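Local coordinates for adenylyltransferase and sulfurtransferase uba4 (PDB 6YUB), which probably adenylates, then helps thiolate, the C-terminus of a ubiquitin-like sulfur carrier for tRNA 2-thiolation and molybdenum cofactor synthesis, this chain holding the ThiF-type adenylyltransferase part, at residues B[5-8]-B[9-13]; B[91-94]-B[95-99]; B[223-227]-B[228-232]. All blocks are in the same frame, centred on the assembly; numbering follows the deposited sequence.

Contact 1. Residues B[5-8]-B[9-13]; sequences KSLS and KEEIE
Ser-8 and Glu-11 exchange hydrogen bonds at the start of helix 9-19, closing a capping box with Ser-8 at the N-cap. The strong half runs from the Ser-8 backbone N to Glu-11 OE1, at 2.8 Å and almost straight (177° at the hydrogen). OE1 accepts through its anti lone pair, the one turned away from the other carboxylate oxygen. The return bond, from Glu-11 N to Ser-8 OG, is weak at 3.4 Å. It is possible because chi1 of Ser-8 is 70°, which sets OG between the backbone N and the carbonyl carbon and so faces it to the first turn. Glu-11, its CG beside its own N and its chain extended beyond, runs back to Ser-8; CG passes 3.2 Å from Ser-8 OG.

Among the backbone bonds, Ile-12 N reaches Ser-8 O at 3.1 Å and so closes the first full helical turn.

The apolar component is small. Leu-7 CB meets Ile-12 CG1 at 4.0 Å, joining the residue before the N-cap to the fourth residue of the helix, the pairing known as a hydrophobic staple. Beyond the segments, Leu-7 also packs on Leu-30 and Met-33 of helix 25-33, while Glu-10 forms a salt bridge with Arg-14.

Chemically, the Glu-11 carboxylate sits beside the N-terminal end of the helix, gripped by the Ser-8 N-H. Its negative charge is likely to be favoured there by the helix dipole, while capping box and staple together are likely to set how Leu-7 and Ser-8 lead into the helix.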
loop_
_atom_site.group_PDB
_atom_site.type_symbol
_atom_site.label_atom_id
_atom_site.label_comp_id
_atom_site.label_asym_id
_atom_site.label_seq_id
_atom_site.Cartn_x
_atom_site.Cartn_y
_atom_site.Cartn_z
ATOM N N LYS B 5 22.726 -26.570 -6.852
ATOM C CA LYS B 5 23.518 -26.457 -5.637
ATOM C C LYS B 5 24.595 -25.388 -5.754
ATOM O O LYS B 5 25.356 -25.187 -4.799
ATOM C CB LYS B 5 24.166 -27.806 -5.295
ATOM C CG LYS B 5 23.200 -28.985 -5.276
ATOM C CD LYS B 5 22.769 -29.351 -3.862
ATOM C CE LYS B 5 21.796 -30.526 -3.861
ATOM N NZ LYS B 5 20.376 -30.090 -3.724
ATOM N N SER B 6 24.684 -24.702 -6.894
ATOM C CA SER B 6 25.711 -23.701 -7.130
ATOM C C SER B 6 25.110 -22.521 -7.878
ATOM O O SER B 6 24.072 -22.638 -8.534
ATOM C CB SER B 6 26.888 -24.268 -7.939
ATOM O OG SER B 6 27.685 -25.130 -7.151
ATOM N N LEU B 7 25.780 -21.379 -7.772
ATOM C CA LEU B 7 25.420 -20.182 -8.518
ATOM C C LEU B 7 26.475 -19.929 -9.588
ATOM O O LEU B 7 27.676 -19.982 -9.303
ATOM C CB LEU B 7 25.306 -18.964 -7.602
ATOM C CG LEU B 7 24.217 -18.954 -6.529
ATOM C CD1 LEU B 7 24.013 -17.527 -6.025
ATOM C CD2 LEU B 7 22.920 -19.531 -7.047
ATOM N N SER B 8 26.011 -19.597 -10.759
ATOM C CA SER B 8 26.955 -19.286 -11.835
ATOM C C SER B 8 27.524 -17.878 -11.623
ATOM O O SER B 8 26.992 -17.114 -10.861
ATOM C CB SER B 8 26.365 -19.357 -13.242
ATOM O OG SER B 8 25.479 -18.314 -13.435
ATOM N N LYS B 9 28.599 -17.538 -12.306
ATOM C CA LYS B 9 29.143 -16.216 -12.211
ATOM C C LYS B 9 28.124 -15.141 -12.560
ATOM O O LYS B 9 28.148 -14.157 -11.918
ATOM C CB LYS B 9 30.365 -16.052 -13.099
ATOM C CG LYS B 9 31.629 -15.679 -12.354
ATOM C CD LYS B 9 31.923 -16.667 -11.247
ATOM C CE LYS B 9 33.253 -16.424 -10.567
ATOM N NZ LYS B 9 34.388 -16.858 -11.409
ATOM N N GLU B 10 27.270 -15.301 -13.582
ATOM C CA GLU B 10 26.258 -14.262 -13.966
ATOM C C GLU B 10 25.226 -14.094 -12.831
ATOM O O GLU B 10 24.752 -13.030 -12.549
ATOM C CB GLU B 10 25.494 -14.449 -15.357
ATOM C CG GLU B 10 23.934 -14.440 -15.388
ATOM C CD GLU B 10 23.206 -13.366 -16.328
ATOM O OE1 GLU B 10 22.827 -13.666 -17.465
ATOM O OE2 GLU B 10 22.953 -12.202 -15.963
ATOM N N GLU B 11 24.813 -15.209 -12.264
ATOM C CA GLU B 11 23.796 -15.179 -11.147
ATOM C C GLU B 11 24.375 -14.448 -9.871
ATOM O O GLU B 11 23.716 -13.701 -9.228
ATOM C CB GLU B 11 23.190 -16.563 -10.772
ATOM C CG GLU B 11 22.729 -17.357 -12.003
ATOM C CD GLU B 11 22.388 -18.835 -11.697
ATOM O OE1 GLU B 11 23.244 -19.558 -11.184
ATOM O OE2 GLU B 11 21.276 -19.335 -11.954
ATOM N N ILE B 12 25.632 -14.690 -9.533
ATOM C CA ILE B 12 26.273 -14.000 -8.415
ATOM C C ILE B 12 26.176 -12.489 -8.594
ATOM O O ILE B 12 25.792 -11.760 -7.674
ATOM C CB ILE B 12 27.738 -14.457 -8.273
ATOM C CG1 ILE B 12 27.785 -15.889 -7.730
ATOM C CG2 ILE B 12 28.513 -13.497 -7.379
ATOM C CD1 ILE B 12 29.119 -16.580 -7.932
ATOM N N GLU B 13 26.508 -11.997 -9.788
ATOM C CA GLU B 13 26.426 -10.563 -10.045
ATOM C C GLU B 13 24.983 -10.079 -10.045
ATOM O O GLU B 13 24.672 -9.033 -9.467
ATOM C CB GLU B 13 27.101 -10.232 -11.382
ATOM C CG GLU B 13 26.849 -8.818 -11.898
ATOM C CD GLU B 13 27.622 -8.522 -13.179
ATOM O OE1 GLU B 13 28.526 -9.317 -13.512
ATOM O OE2 GLU B 13 27.333 -7.498 -13.847
#

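Contact 2. Residues B[91-94]-B[95-99]; sequences DSLI and THLIE
With chi1 of Thr-95 at -66°, OG1 stands beside its own backbone N and is turned back toward the carbonyl of Asp-91, four residues earlier. In Leu-93 a different rotamer, CG anti to the backbone N (chi1 171°), carries the side chain along the helix until its CD1 lies 4.0 Å from Leu-97 CG.

Two donors grip Asp-91 O. Thr-95 OG1 lies 2.9 Å from it and Thr-95 N 3.0 Å, and they arrive from opposite faces of the carbonyl plane, each clearly tilted out of it. The hydroxyl proton is thus spent inside helix 89-100. Further on, Leu-97 N binds Leu-93 O at 2.9 Å, and Ile-98 N binds Ile-94 O at 2.8 Å, whereas His-96 N makes two weak bonds, to Ser-92 O and Leu-93 O.

On a different side, Ile-98 CD1 settles against Ile-94 CG2 at 3.6 Å, and both isoleucines press on Tyr-106 of strand 105-109. Leu-93 and Leu-97 pack on Ala-50 of helix 46-56, and Leu-97 reaches Tyr-106 as well.

The imidazole of His-96 receives Glu-99 OE1 at its edge, in the ring plane; this bond from ND1 is weak, at 3.3 Å. NE2 is bonded to Gln-51 OE1, and the ring stacks on a side chain of the other chain of the assembly.

Leu-93, Ile-94, Leu-97 and Ile-98 thus pack on strand 105-109 and helix 46-56, while the Thr-95 hydroxyl is taken up by the backbone. With acceptors at both His-96 nitrogens, the one at ND1 weakly held, a protonated ring would probably be favoured.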
loop_
_atom_site.group_PDB
_atom_site.type_symbol
_atom_site.label_atom_id
_atom_site.label_comp_id
_atom_site.label_asym_id
_atom_site.label_seq_id
_atom_site.Cartn_x
_atom_site.Cartn_y
_atom_site.Cartn_z
ATOM N N ASP B 91 1.549 -13.966 -22.973
ATOM C CA ASP B 91 2.698 -13.763 -23.847
ATOM C C ASP B 91 3.251 -12.348 -23.717
ATOM O O ASP B 91 4.471 -12.149 -23.732
ATOM C CB ASP B 91 2.310 -14.051 -25.300
ATOM C CG ASP B 91 2.117 -15.530 -25.573
ATOM O OD1 ASP B 91 2.934 -16.342 -25.084
ATOM O OD2 ASP B 91 1.149 -15.887 -26.276
ATOM N N SER B 92 2.372 -11.348 -23.599
ATOM C CA SER B 92 2.833 -9.973 -23.440
ATOM C C SER B 92 3.559 -9.787 -22.113
ATOM O O SER B 92 4.550 -9.053 -22.042
ATOM C CB SER B 92 1.646 -9.015 -23.538
ATOM O OG SER B 92 2.027 -7.690 -23.238
ATOM N N LEU B 93 3.076 -10.438 -21.052
ATOM C CA LEU B 93 3.715 -10.319 -19.752
ATOM C C LEU B 93 5.077 -10.996 -19.741
ATOM O O LEU B 93 6.047 -10.435 -19.209
ATOM C CB LEU B 93 2.815 -10.920 -18.673
ATOM C CG LEU B 93 3.423 -11.059 -17.280
ATOM C CD1 LEU B 93 4.007 -9.742 -16.821
ATOM C CD2 LEU B 93 2.370 -11.558 -16.281
ATOM N N ILE B 94 5.166 -12.200 -20.316
ATOM C CA ILE B 94 6.436 -12.912 -20.353
ATOM C C ILE B 94 7.459 -12.153 -21.192
ATOM O O ILE B 94 8.665 -12.217 -20.918
ATOM C CB ILE B 94 6.228 -14.346 -20.877
ATOM C CG1 ILE B 94 5.505 -15.176 -19.817
ATOM C CG2 ILE B 94 7.560 -14.977 -21.268
ATOM C CD1 ILE B 94 4.982 -16.512 -20.309
ATOM N N THR B 95 7.004 -11.414 -22.204
ATOM C CA THR B 95 7.930 -10.600 -22.984
ATOM C C THR B 95 8.654 -9.602 -22.086
ATOM O O THR B 95 9.865 -9.400 -22.222
ATOM C CB THR B 95 7.190 -9.866 -24.105
ATOM O OG1 THR B 95 6.676 -10.813 -25.047
ATOM C CG2 THR B 95 8.127 -8.898 -24.817
ATOM N N HIS B 96 7.928 -8.979 -21.154
ATOM C CA HIS B 96 8.536 -8.021 -20.237
ATOM C C HIS B 96 9.342 -8.719 -19.149
ATOM O O HIS B 96 10.385 -8.211 -18.725
ATOM C CB HIS B 96 7.452 -7.137 -19.619
ATOM C CG HIS B 96 7.969 -6.146 -18.623
ATOM N ND1 HIS B 96 8.923 -5.201 -18.938
ATOM C CD2 HIS B 96 7.659 -5.949 -17.319
ATOM C CE1 HIS B 96 9.179 -4.466 -17.869
ATOM N NE2 HIS B 96 8.422 -4.896 -16.877
ATOM N N LEU B 97 8.880 -9.877 -18.679
ATOM C CA LEU B 97 9.654 -10.622 -17.691
ATOM C C LEU B 97 11.004 -11.037 -18.263
ATOM O O LEU B 97 12.033 -10.921 -17.593
ATOM C CB LEU B 97 8.871 -11.848 -17.219
ATOM C CG LEU B 97 7.511 -11.578 -16.576
ATOM C CD1 LEU B 97 6.848 -12.892 -16.165
ATOM C CD2 LEU B 97 7.626 -10.648 -15.381
ATOM N N ILE B 98 11.016 -11.527 -19.505
ATOM C CA ILE B 98 12.274 -11.897 -20.147
ATOM C C ILE B 98 13.201 -10.690 -20.236
ATOM O O ILE B 98 14.421 -10.819 -20.098
ATOM C CB ILE B 98 11.999 -12.514 -21.531
ATOM C CG1 ILE B 98 11.401 -13.917 -21.355
ATOM C CG2 ILE B 98 13.273 -12.561 -22.367
ATOM C CD1 ILE B 98 10.810 -14.495 -22.617
ATOM N N GLU B 99 12.637 -9.498 -20.456
ATOM C CA GLU B 99 13.447 -8.288 -20.426
ATOM C C GLU B 99 14.075 -8.082 -19.056
ATOM O O GLU B 99 15.266 -7.758 -18.952
ATOM C CB GLU B 99 12.598 -7.075 -20.806
ATOM C CG GLU B 99 12.202 -7.017 -22.274
ATOM C CD GLU B 99 11.439 -5.749 -22.615
ATOM O OE1 GLU B 99 10.664 -5.272 -21.763
ATOM O OE2 GLU B 99 11.624 -5.220 -23.733
#

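Contact 3. Residues B[223-227]-B[228-232]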
loop_
_atom_site.group_PDB
_atom_site.type_symbol
_atom_site.label_atom_id
_atom_site.label_comp_id
_atom_site.label_asym_id
_atom_site.label_seq_id
_atom_site.Cartn_x
_atom_site.Cartn_y
_atom_site.Cartn_z
ATOM N N ILE B 223 8.179 -14.917 -1.848
ATOM C CA ILE B 223 9.613 -14.945 -1.578
ATOM C C ILE B 223 9.875 -15.336 -0.130
ATOM O O ILE B 223 10.761 -16.149 0.154
ATOM C CB ILE B 223 10.245 -13.583 -1.932
ATOM C CG1 ILE B 223 10.227 -13.382 -3.452
ATOM C CG2 ILE B 223 11.662 -13.489 -1.393
ATOM C CD1 ILE B 223 10.612 -11.984 -3.909
ATOM N N LYS B 224 9.110 -14.767 0.808
ATOM C CA LYS B 224 9.236 -15.159 2.211
ATOM C C LYS B 224 9.089 -16.667 2.379
ATOM O O LYS B 224 9.909 -17.322 3.037
ATOM C CB LYS B 224 8.180 -14.456 3.063
ATOM C CG LYS B 224 8.436 -12.995 3.366
ATOM C CD LYS B 224 7.345 -12.485 4.304
ATOM C CE LYS B 224 7.258 -10.974 4.311
ATOM N NZ LYS B 224 6.054 -10.521 5.066
ATOM N N ILE B 225 8.030 -17.234 1.790
ATOM C CA ILE B 225 7.740 -18.653 1.971
ATOM C C ILE B 225 8.906 -19.503 1.486
ATOM O O ILE B 225 9.370 -20.409 2.188
ATOM C CB ILE B 225 6.435 -19.027 1.244
ATOM C CG1 ILE B 225 5.247 -18.324 1.908
ATOM C CG2 ILE B 225 6.251 -20.539 1.236
ATOM C CD1 ILE B 225 3.973 -18.358 1.085
ATOM N N LEU B 226 9.400 -19.219 0.277
ATOM C CA LEU B 226 10.438 -20.051 -0.319
ATOM C C LEU B 226 11.770 -19.887 0.403
ATOM O O LEU B 226 12.491 -20.870 0.614
ATOM C CB LEU B 226 10.585 -19.708 -1.801
ATOM C CG LEU B 226 9.377 -20.046 -2.677
ATOM C CD1 LEU B 226 9.499 -19.393 -4.051
ATOM C CD2 LEU B 226 9.218 -21.557 -2.808
ATOM N N VAL B 227 12.116 -18.661 0.795
ATOM C CA VAL B 227 13.429 -18.420 1.382
ATOM C C VAL B 227 13.515 -19.014 2.785
ATOM O O VAL B 227 14.515 -19.647 3.145
ATOM C CB VAL B 227 13.740 -16.912 1.383
ATOM C CG1 VAL B 227 14.880 -16.600 2.347
ATOM C CG2 VAL B 227 14.080 -16.450 -0.024
ATOM N N SER B 228 12.477 -18.823 3.596
ATOM C CA SER B 228 12.451 -19.354 4.952
ATOM C C SER B 228 11.741 -20.698 5.051
ATOM O O SER B 228 11.574 -21.212 6.160
ATOM C CB SER B 228 11.781 -18.348 5.897
ATOM O OG SER B 228 12.394 -17.076 5.810
ATOM N N GLN B 229 11.320 -21.274 3.927
ATOM C CA GLN B 229 10.651 -22.575 3.924
ATOM C C GLN B 229 9.447 -22.578 4.863
ATOM O O GLN B 229 9.224 -23.524 5.625
ATOM C CB GLN B 229 11.628 -23.691 4.300
ATOM C CG GLN B 229 12.837 -23.788 3.397
ATOM C CD GLN B 229 13.651 -25.042 3.651
ATOM O OE1 GLN B 229 14.216 -25.227 4.728
ATOM N NE2 GLN B 229 13.709 -25.914 2.653
ATOM N N LEU B 230 8.657 -21.502 4.807
ATOM C CA LEU B 230 7.488 -21.391 5.666
ATOM C C LEU B 230 6.411 -22.411 5.308
ATOM O O LEU B 230 5.518 -22.659 6.125
ATOM C CB LEU B 230 6.917 -19.977 5.581
ATOM C CG LEU B 230 7.909 -18.846 5.849
ATOM C CD1 LEU B 230 7.232 -17.492 5.688
ATOM C CD2 LEU B 230 8.531 -18.978 7.234
ATOM N N HIS B 231 6.476 -23.003 4.115
ATOM C CA HIS B 231 5.540 -24.037 3.705
ATOM C C HIS B 231 5.999 -25.438 4.096
ATOM O O HIS B 231 5.349 -26.416 3.717
ATOM C CB HIS B 231 5.298 -23.971 2.190
ATOM C CG HIS B 231 6.527 -24.170 1.353
ATOM N ND1 HIS B 231 7.783 -23.758 1.747
ATOM C CD2 HIS B 231 6.686 -24.726 0.128
ATOM C CE1 HIS B 231 8.661 -24.055 0.808
ATOM N NE2 HIS B 231 8.021 -24.645 -0.185
ATOM N N MET B 232 7.109 -25.561 4.854
ATOM C CA MET B 232 7.542 -26.869 5.328
ATOM C C MET B 232 7.007 -27.126 6.735
ATOM O O MET B 232 6.818 -26.187 7.516
ATOM C CB MET B 232 9.064 -26.955 5.338
ATOM C CG MET B 232 9.712 -26.851 3.960
ATOM S SD MET B 232 9.221 -28.173 2.831
ATOM C CE MET B 232 8.183 -27.271 1.682
#
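Ser-228 N bonds to Lys-224 O at 3.0 Å with 166° at the hydrogen, an i to i+4 helix bond near the end of helix 208-228. Its CB rests 3.6 Å from that same oxygen, and OG bonds to backbone of the other chain of the assembly. Lys-224 also turns its amino end there, besides forming a salt bridge with Glu-221.

Gln-229 breaks the helix. Its phi of 54° reverses the chain, and its side chain leads off to lie on Arg-31.

Leu-230 follows the reversal back to the helix: its N binds Ile-225 O at 2.9 Å, in the carbonyl plane and on a lone pair. This six-to-one bond, one residue past a positive phi, recalls a Schellman-type helix end. The side chain lies along the last turn, with CG 3.8 Å from Lys-224 O; CD1 lies 4.1 Å from Lys-224 CB and 4.3 Å from Ile-225 CG1. Cut back to an alanine, the side chain would lose both branches, and the flanks of Lys-224 and Ile-225 would probably be left without their aliphatic cover.

His-231, with chi1 at 60°, swings its ring obliquely against the helix, where Ile-225 CG2 touches ND1 at 3.6 Å. ND1 is buried without any modelled polar partner.

Met-232 completes a type I turn begun at Gln-229, donating its N to Gln-229 O, and lays CE over the centre of the His-231 ring, 3.2 Å above its plane.

The helix end is thus closed by backbone bonds and aliphatic cover, and the lack of a polar mate for ND1 is likely to disfavour a charged imidazole.

How the contacts relate
Contacts 1, 2 and 3 follow in series along the chain and do not touch: their centres lie about 23 Å (1 and 2), 21 Å (1 and 3) and 26 Å (2 and 3) apart. Shared helices connect them: contact 3 reaches helix 25-33, common to contact 1, through Leu-226 and Val-227, and helix 46-56, common to contact 2, through Ile-223. Glu-11 of contact 1 also touches Leu-103, shortly after the helix of contact 2. The Ser-92 side chain of contact 2 is about 6 Å from that of Lys-89, a predicted ATP-binding residue, but only one turn along the same helix; more telling, it is about 7 Å from the side chain of Leu-74, also predicted and distant in sequence. Contacts 1 and 3 lie away from the annotated sites.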